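Local structure of CurM Sulfotransferase (Moorea producta, 4GBM) at residues A[158-163]-A[236-241]; A[154-159]-A[213-218]. The protein probably transfers a sulfonate group from PAPS to an intermediate of the curacin polyketide pathway, activating it for a later step, and binds the nucleotide product PAP. The protein carries 2 engineered substitutions. One frame throughout, in Å; residues are numbered along the deposited sequence. Where two conformers were deposited one is given.

How the contacts relate
Both contacts start from the same strand, 158-163, and share Lys158 and Tyr159; their centres lie about 8 Å apart. Contact 1 packs the C-terminal turn of helix 228-239 against one face of the sheet, whereas contact 2 joins the strand to its edge neighbour, 216-220. The two meet at His217, whose ring stacks with that of Phe238, with His217 CB 3.5 Å from Phe238 CD2. His217 O also probably accepts a hydrogen bond from Tyr161 N at 2.9 Å, carrying the strand pairing of contact 2 further along. Contact 1 stands back from the nucleotide: at the nearest atoms, the side chain of Ile160 is about 12 Å from the bound adenosine-3'-5'-diphosphate.

Contact 1 of 2, residues A[158-163]-A[236-241]; sequences KYIYLV and CDFLNV
Lys158 lays its aliphatic chain over one face of the Phe238 ring, where most of the packing is. Its CD sits 4.0 Å from the ring centroid, 22° off the normal and displaced toward the rim, a CH-pi contact. Closer to the strand, Lys158 CB approaches Phe238 CZ to 3.7 Å. The lysine chain, extended as far as CE, runs antiparallel to the phenylalanine side chain, and CE makes the closest approach of the contact, 3.3 Å from Phe238 O. A chi1 of 169° sets Phe238 CG anti to the backbone N; the CB bond points toward the strand. Ile160 CG1 adds a more distant apolar contact, 4.4 Å from Phe238 CE2, while Leu239 CD2 lies 4.2 Å from Lys158 CD. Lys158 and Ile160 thus line the sheet face covered by helix 228-239, and Tyr159 points to the other face.

Toward solvent the contact becomes looser and polar. A bend at chi4 (65°) sets the position of Lys158 NZ, from which a water accepts a hydrogen bond at 3.2 Å; the same water donates to Leu239 O at 2.9 Å. Here the helix ends in a Schellman motif, with Asn240 as its C' residue at positive phi and Val241 N bonded to Cys236 O. The lysine therefore serves both environments: its methylenes cover an aromatic face, and its ammonium reaches a helix C-terminal carbonyl through water, a setting that would probably favour the protonated form.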
loop_
_atom_site.group_PDB
_atom_site.type_symbol
_atom_site.label_atom_id
_atom_site.label_comp_id
_atom_site.label_asym_id
_atom_site.label_seq_id
_atom_site.Cartn_x
_atom_site.Cartn_y
_atom_site.Cartn_z
ATOM N N LYS A 158 -1.033 8.502 11.008
ATOM C CA LYS A 158 0.389 8.447 10.712
ATOM C C LYS A 158 0.604 7.891 9.313
ATOM O O LYS A 158 -0.144 7.024 8.852
ATOM C CB LYS A 158 1.123 7.595 11.745
ATOM C CG LYS A 158 1.327 8.306 13.073
ATOM C CD LYS A 158 2.149 7.452 14.026
ATOM C CE LYS A 158 2.412 8.179 15.335
ATOM N NZ LYS A 158 1.162 8.437 16.106
ATOM N N TYR A 159 1.626 8.413 8.648
ATOM C CA TYR A 159 1.933 8.053 7.270
ATOM C C TYR A 159 3.313 7.458 7.144
ATOM O O TYR A 159 4.308 8.077 7.531
ATOM C CB TYR A 159 1.823 9.293 6.387
ATOM C CG TYR A 159 0.415 9.787 6.311
ATOM C CD1 TYR A 159 -0.448 9.319 5.327
ATOM C CD2 TYR A 159 -0.072 10.714 7.233
ATOM C CE1 TYR A 159 -1.758 9.759 5.256
ATOM C CE2 TYR A 159 -1.384 11.161 7.174
ATOM C CZ TYR A 159 -2.217 10.685 6.177
ATOM O OH TYR A 159 -3.509 11.121 6.107
ATOM N N ILE A 160 3.359 6.238 6.615
ATOM C CA ILE A 160 4.616 5.599 6.258
ATOM C C ILE A 160 4.831 5.819 4.767
ATOM O O ILE A 160 4.037 5.343 3.951
ATOM C CB ILE A 160 4.574 4.089 6.550
ATOM C CG1 ILE A 160 4.265 3.822 8.025
ATOM C CG2 ILE A 160 5.894 3.420 6.134
ATOM C CD1 ILE A 160 3.876 2.359 8.293
ATOM N N TYR A 161 5.905 6.531 4.419
ATOM C CA TYR A 161 6.227 6.823 3.028
ATOM C C TYR A 161 7.301 5.849 2.586
ATOM O O TYR A 161 8.461 5.962 2.994
ATOM C CB TYR A 161 6.687 8.283 2.897
ATOM C CG TYR A 161 7.137 8.734 1.517
ATOM C CD1 TYR A 161 6.698 8.096 0.347
ATOM C CD2 TYR A 161 7.981 9.833 1.387
ATOM C CE1 TYR A 161 7.120 8.538 -0.909
ATOM C CE2 TYR A 161 8.406 10.286 0.142
ATOM C CZ TYR A 161 7.967 9.639 -1.000
ATOM O OH TYR A 161 8.407 10.084 -2.213
ATOM N N LEU A 162 6.883 4.869 1.788
ATOM C CA LEU A 162 7.771 3.823 1.282
ATOM C C LEU A 162 8.251 4.201 -0.116
ATOM O O LEU A 162 7.439 4.459 -1.004
ATOM C CB LEU A 162 7.031 2.482 1.266
ATOM C CG LEU A 162 7.755 1.273 0.672
ATOM C CD1 LEU A 162 9.022 0.902 1.456
ATOM C CD2 LEU A 162 6.795 0.097 0.610
ATOM N N VAL A 163 9.572 4.250 -0.283
ATOM C CA VAL A 163 10.197 4.622 -1.554
ATOM C C VAL A 163 11.117 3.515 -2.065
ATOM O O VAL A 163 11.706 2.776 -1.275
ATOM C CB VAL A 163 10.987 5.966 -1.465
ATOM C CG1 VAL A 163 10.068 7.124 -1.134
ATOM C CG2 VAL A 163 12.123 5.896 -0.453
ATOM N N CYS A 236 8.693 0.808 14.527
ATOM C CA CYS A 236 7.969 0.536 15.776
ATOM C C CYS A 236 8.015 1.737 16.713
ATOM O O CYS A 236 7.009 2.075 17.341
ATOM C CB CYS A 236 8.517 -0.709 16.479
ATOM S SG CYS A 236 7.936 -2.254 15.743
ATOM N N ASP A 237 9.174 2.389 16.805
ATOM C CA ASP A 237 9.299 3.598 17.627
ATOM C C ASP A 237 8.380 4.702 17.112
ATOM O O ASP A 237 7.717 5.379 17.902
ATOM C CB ASP A 237 10.750 4.092 17.691
ATOM C CG ASP A 237 11.675 3.120 18.419
ATOM O OD1 ASP A 237 11.187 2.302 19.229
ATOM O OD2 ASP A 237 12.901 3.183 18.184
ATOM N N PHE A 238 8.315 4.854 15.790
ATOM C CA PHE A 238 7.437 5.851 15.175
ATOM C C PHE A 238 5.957 5.573 15.470
ATOM O O PHE A 238 5.177 6.495 15.776
ATOM C CB PHE A 238 7.700 5.893 13.666
ATOM C CG PHE A 238 6.686 6.676 12.890
ATOM C CD1 PHE A 238 6.605 8.060 13.020
ATOM C CD2 PHE A 238 5.819 6.021 12.013
ATOM C CE1 PHE A 238 5.668 8.783 12.283
ATOM C CE2 PHE A 238 4.876 6.735 11.268
ATOM C CZ PHE A 238 4.799 8.120 11.413
ATOM N N LEU A 239 5.581 4.301 15.395
ATOM C CA LEU A 239 4.197 3.886 15.632
ATOM C C LEU A 239 3.847 3.768 17.117
ATOM O O LEU A 239 2.674 3.608 17.457
ATOM C CB LEU A 239 3.912 2.559 14.913
ATOM C CG LEU A 239 4.055 2.564 13.387
ATOM C CD1 LEU A 239 3.830 1.158 12.830
ATOM C CD2 LEU A 239 3.103 3.570 12.747
ATOM N N ASN A 240 4.853 3.848 17.990
ATOM C CA ASN A 240 4.651 3.698 19.446
ATOM C C ASN A 240 4.114 2.320 19.840
ATOM O O ASN A 240 3.259 2.191 20.725
ATOM C CB ASN A 240 3.750 4.810 20.001
ATOM C CG ASN A 240 4.341 6.189 19.806
ATOM O OD1 ASN A 240 5.492 6.445 20.170
ATOM N ND2 ASN A 240 3.550 7.092 19.236
ATOM N N VAL A 241 4.627 1.296 19.161
ATOM C CA VAL A 241 4.355 -0.092 19.514
ATOM C C VAL A 241 5.683 -0.782 19.828
ATOM O O VAL A 241 6.736 -0.371 19.325
ATOM C CB VAL A 241 3.577 -0.853 18.395
ATOM C CG1 VAL A 241 2.229 -0.195 18.126
ATOM C CG2 VAL A 241 4.395 -0.959 17.110
HETATM O O HOH W 1 0.533 5.323 16.484
#

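Contact 2 of 2, residues A[154-159]-A[213-218]; sequences FANSKY and PERQHQ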
loop_
_atom_site.group_PDB
_atom_site.type_symbol
_atom_site.label_atom_id
_atom_site.label_comp_id
_atom_site.label_asym_id
_atom_site.label_seq_id
_atom_site.Cartn_x
_atom_site.Cartn_y
_atom_site.Cartn_z
ATOM N N PHE A 154 -10.138 11.124 8.908
ATOM C CA PHE A 154 -9.424 10.676 10.099
ATOM C C PHE A 154 -8.651 11.819 10.724
ATOM O O PHE A 154 -8.151 12.703 10.016
ATOM C CB PHE A 154 -8.405 9.583 9.749
ATOM C CG PHE A 154 -9.003 8.344 9.142
ATOM C CD1 PHE A 154 -9.503 7.337 9.954
ATOM C CD2 PHE A 154 -9.049 8.177 7.753
ATOM C CE1 PHE A 154 -10.056 6.178 9.403
ATOM C CE2 PHE A 154 -9.602 7.011 7.194
ATOM C CZ PHE A 154 -10.100 6.017 8.034
ATOM N N ALA A 155 -8.524 11.779 12.047
ATOM C CA ALA A 155 -7.721 12.748 12.767
ATOM C C ALA A 155 -6.392 12.157 13.230
ATOM O O ALA A 155 -6.360 11.090 13.842
ATOM C CB ALA A 155 -8.508 13.294 13.955
ATOM N N ASN A 156 -5.305 12.873 12.930
ATOM C CA ASN A 156 -3.947 12.546 13.381
ATOM C C ASN A 156 -3.429 11.177 12.952
ATOM O O ASN A 156 -2.686 10.511 13.680
ATOM C CB ASN A 156 -3.795 12.774 14.891
ATOM C CG ASN A 156 -3.965 14.232 15.275
ATOM O OD1 ASN A 156 -5.058 14.663 15.648
ATOM N ND2 ASN A 156 -2.889 15.008 15.156
ATOM N N SER A 157 -3.786 10.770 11.737
ATOM C CA SER A 157 -3.211 9.540 11.182
ATOM C C SER A 157 -1.698 9.653 11.011
ATOM O O SER A 157 -1.147 10.754 10.887
ATOM C CB SER A 157 -3.835 9.200 9.825
ATOM O OG SER A 157 -5.224 8.956 9.964
ATOM N N LYS A 158 -1.033 8.502 11.008
ATOM C CA LYS A 158 0.389 8.447 10.712
ATOM C C LYS A 158 0.604 7.891 9.313
ATOM O O LYS A 158 -0.144 7.024 8.852
ATOM C CB LYS A 158 1.123 7.595 11.745
ATOM C CG LYS A 158 1.327 8.306 13.073
ATOM C CD LYS A 158 2.149 7.452 14.026
ATOM C CE LYS A 158 2.412 8.179 15.335
ATOM N NZ LYS A 158 1.162 8.437 16.106
ATOM N N TYR A 159 1.626 8.413 8.648
ATOM C CA TYR A 159 1.933 8.053 7.270
ATOM C C TYR A 159 3.313 7.458 7.144
ATOM O O TYR A 159 4.308 8.077 7.531
ATOM C CB TYR A 159 1.823 9.293 6.387
ATOM C CG TYR A 159 0.415 9.787 6.311
ATOM C CD1 TYR A 159 -0.448 9.319 5.327
ATOM C CD2 TYR A 159 -0.072 10.714 7.233
ATOM C CE1 TYR A 159 -1.758 9.759 5.256
ATOM C CE2 TYR A 159 -1.384 11.161 7.174
ATOM C CZ TYR A 159 -2.217 10.685 6.177
ATOM O OH TYR A 159 -3.509 11.121 6.107
ATOM N N PRO A 213 5.957 16.924 10.785
ATOM C CA PRO A 213 7.023 15.927 10.649
ATOM C C PRO A 213 6.793 14.730 11.572
ATOM O O PRO A 213 7.188 13.598 11.255
ATOM C CB PRO A 213 8.276 16.695 11.080
ATOM C CG PRO A 213 7.977 18.105 10.710
ATOM C CD PRO A 213 6.497 18.295 10.908
ATOM N N GLU A 214 6.128 14.985 12.694
ATOM C CA GLU A 214 5.899 13.967 13.708
ATOM C C GLU A 214 4.876 12.899 13.291
ATOM O O GLU A 214 4.765 11.857 13.941
ATOM C CB GLU A 214 5.502 14.632 15.034
ATOM C CG GLU A 214 6.602 15.512 15.670
ATOM C CD GLU A 214 6.761 16.902 15.037
ATOM O OE1 GLU A 214 7.753 17.584 15.374
ATOM O OE2 GLU A 214 5.911 17.324 14.220
ATOM N N ARG A 215 4.153 13.140 12.197
ATOM C CA ARG A 215 3.152 12.179 11.699
ATOM C C ARG A 215 3.577 11.418 10.437
ATOM O O ARG A 215 2.759 10.741 9.802
ATOM C CB ARG A 215 1.805 12.879 11.470
ATOM C CG ARG A 215 1.131 13.292 12.773
ATOM C CD ARG A 215 -0.375 13.468 12.595
ATOM N NE ARG A 215 -0.741 14.585 11.722
ATOM C CZ ARG A 215 -1.566 14.514 10.676
ATOM N NH1 ARG A 215 -1.833 15.611 9.977
ATOM N NH2 ARG A 215 -2.135 13.367 10.319
ATOM N N GLN A 216 4.853 11.528 10.082
ATOM C CA GLN A 216 5.365 10.888 8.873
ATOM C C GLN A 216 6.724 10.243 9.089
ATOM O O GLN A 216 7.537 10.711 9.896
ATOM C CB GLN A 216 5.431 11.885 7.715
ATOM C CG GLN A 216 6.214 13.151 8.038
ATOM C CD GLN A 216 6.103 14.170 6.940
ATOM O OE1 GLN A 216 6.695 14.018 5.869
ATOM N NE2 GLN A 216 5.335 15.219 7.193
ATOM N N HIS A 217 6.957 9.153 8.361
ATOM C CA HIS A 217 8.177 8.375 8.511
ATOM C C HIS A 217 8.516 7.736 7.178
ATOM O O HIS A 217 7.681 7.046 6.599
ATOM C CB HIS A 217 7.923 7.281 9.555
ATOM C CG HIS A 217 9.123 6.459 9.899
ATOM N ND1 HIS A 217 10.080 6.877 10.800
ATOM C CD2 HIS A 217 9.500 5.224 9.493
ATOM C CE1 HIS A 217 11.004 5.939 10.920
ATOM N NE2 HIS A 217 10.678 4.928 10.134
ATOM N N GLN A 218 9.733 7.956 6.695
ATOM C CA GLN A 218 10.134 7.395 5.411
ATOM C C GLN A 218 10.836 6.061 5.588
ATOM O O GLN A 218 11.668 5.895 6.485
ATOM C CB GLN A 218 11.057 8.364 4.664
ATOM C CG GLN A 218 11.300 7.976 3.204
ATOM C CD GLN A 218 12.329 8.863 2.529
ATOM O OE1 GLN A 218 13.465 8.446 2.290
ATOM N NE2 GLN A 218 11.940 10.093 2.224
#
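Tyr159 and Arg215 are joined first through their backbones: Tyr159 N donates to Arg215 O at 2.8 Å, and His217 N, two residues after Arg215, donates to Tyr159 O at 3.0 Å. Weaker CA-H...O contacts run beside these bonds, Lys158 CA to Arg215 O at 3.4 Å and Gln216 CA to Tyr159 O at 3.3 Å, so each of the two carbonyls receives an N-H and a C-H.

This is the beginning of a parallel pairing, with Tyr159 bridged to Gln216, between strand 158-163 and the outermost strand 216-220. Helices 166-175 and 189-208 intervene in the chain, making the connection a beta-alpha-beta crossover in the P-loop-type sulfotransferase core.

The side-chain hydrogen bond comes from Arg215, where chi3 (-66°) turns NE out of the extended line. NH2 donates to Ser157 O at 2.9 Å, with an N-H...O angle of 148°; it lies in the carbonyl plane on a lone pair, with the oxygen somewhat out of the guanidinium plane. Salt bridges hold the rest of the guanidinium: NH1 to Glu151, which also bonds Tyr159 OH, and NE to Glu212.

In the packing contacts, the tyrosine and arginine side chains extend alongside each other in the same sense. Arg215 NH2 is 3.9 Å from Tyr159 CE2, at the ring edge, and the ring and guanidinium planes are 64° apart. Nearer the backbone, Arg215 CD rests 3.8 Å from Asn156 CA, beside the turn that leads into strand 158-163.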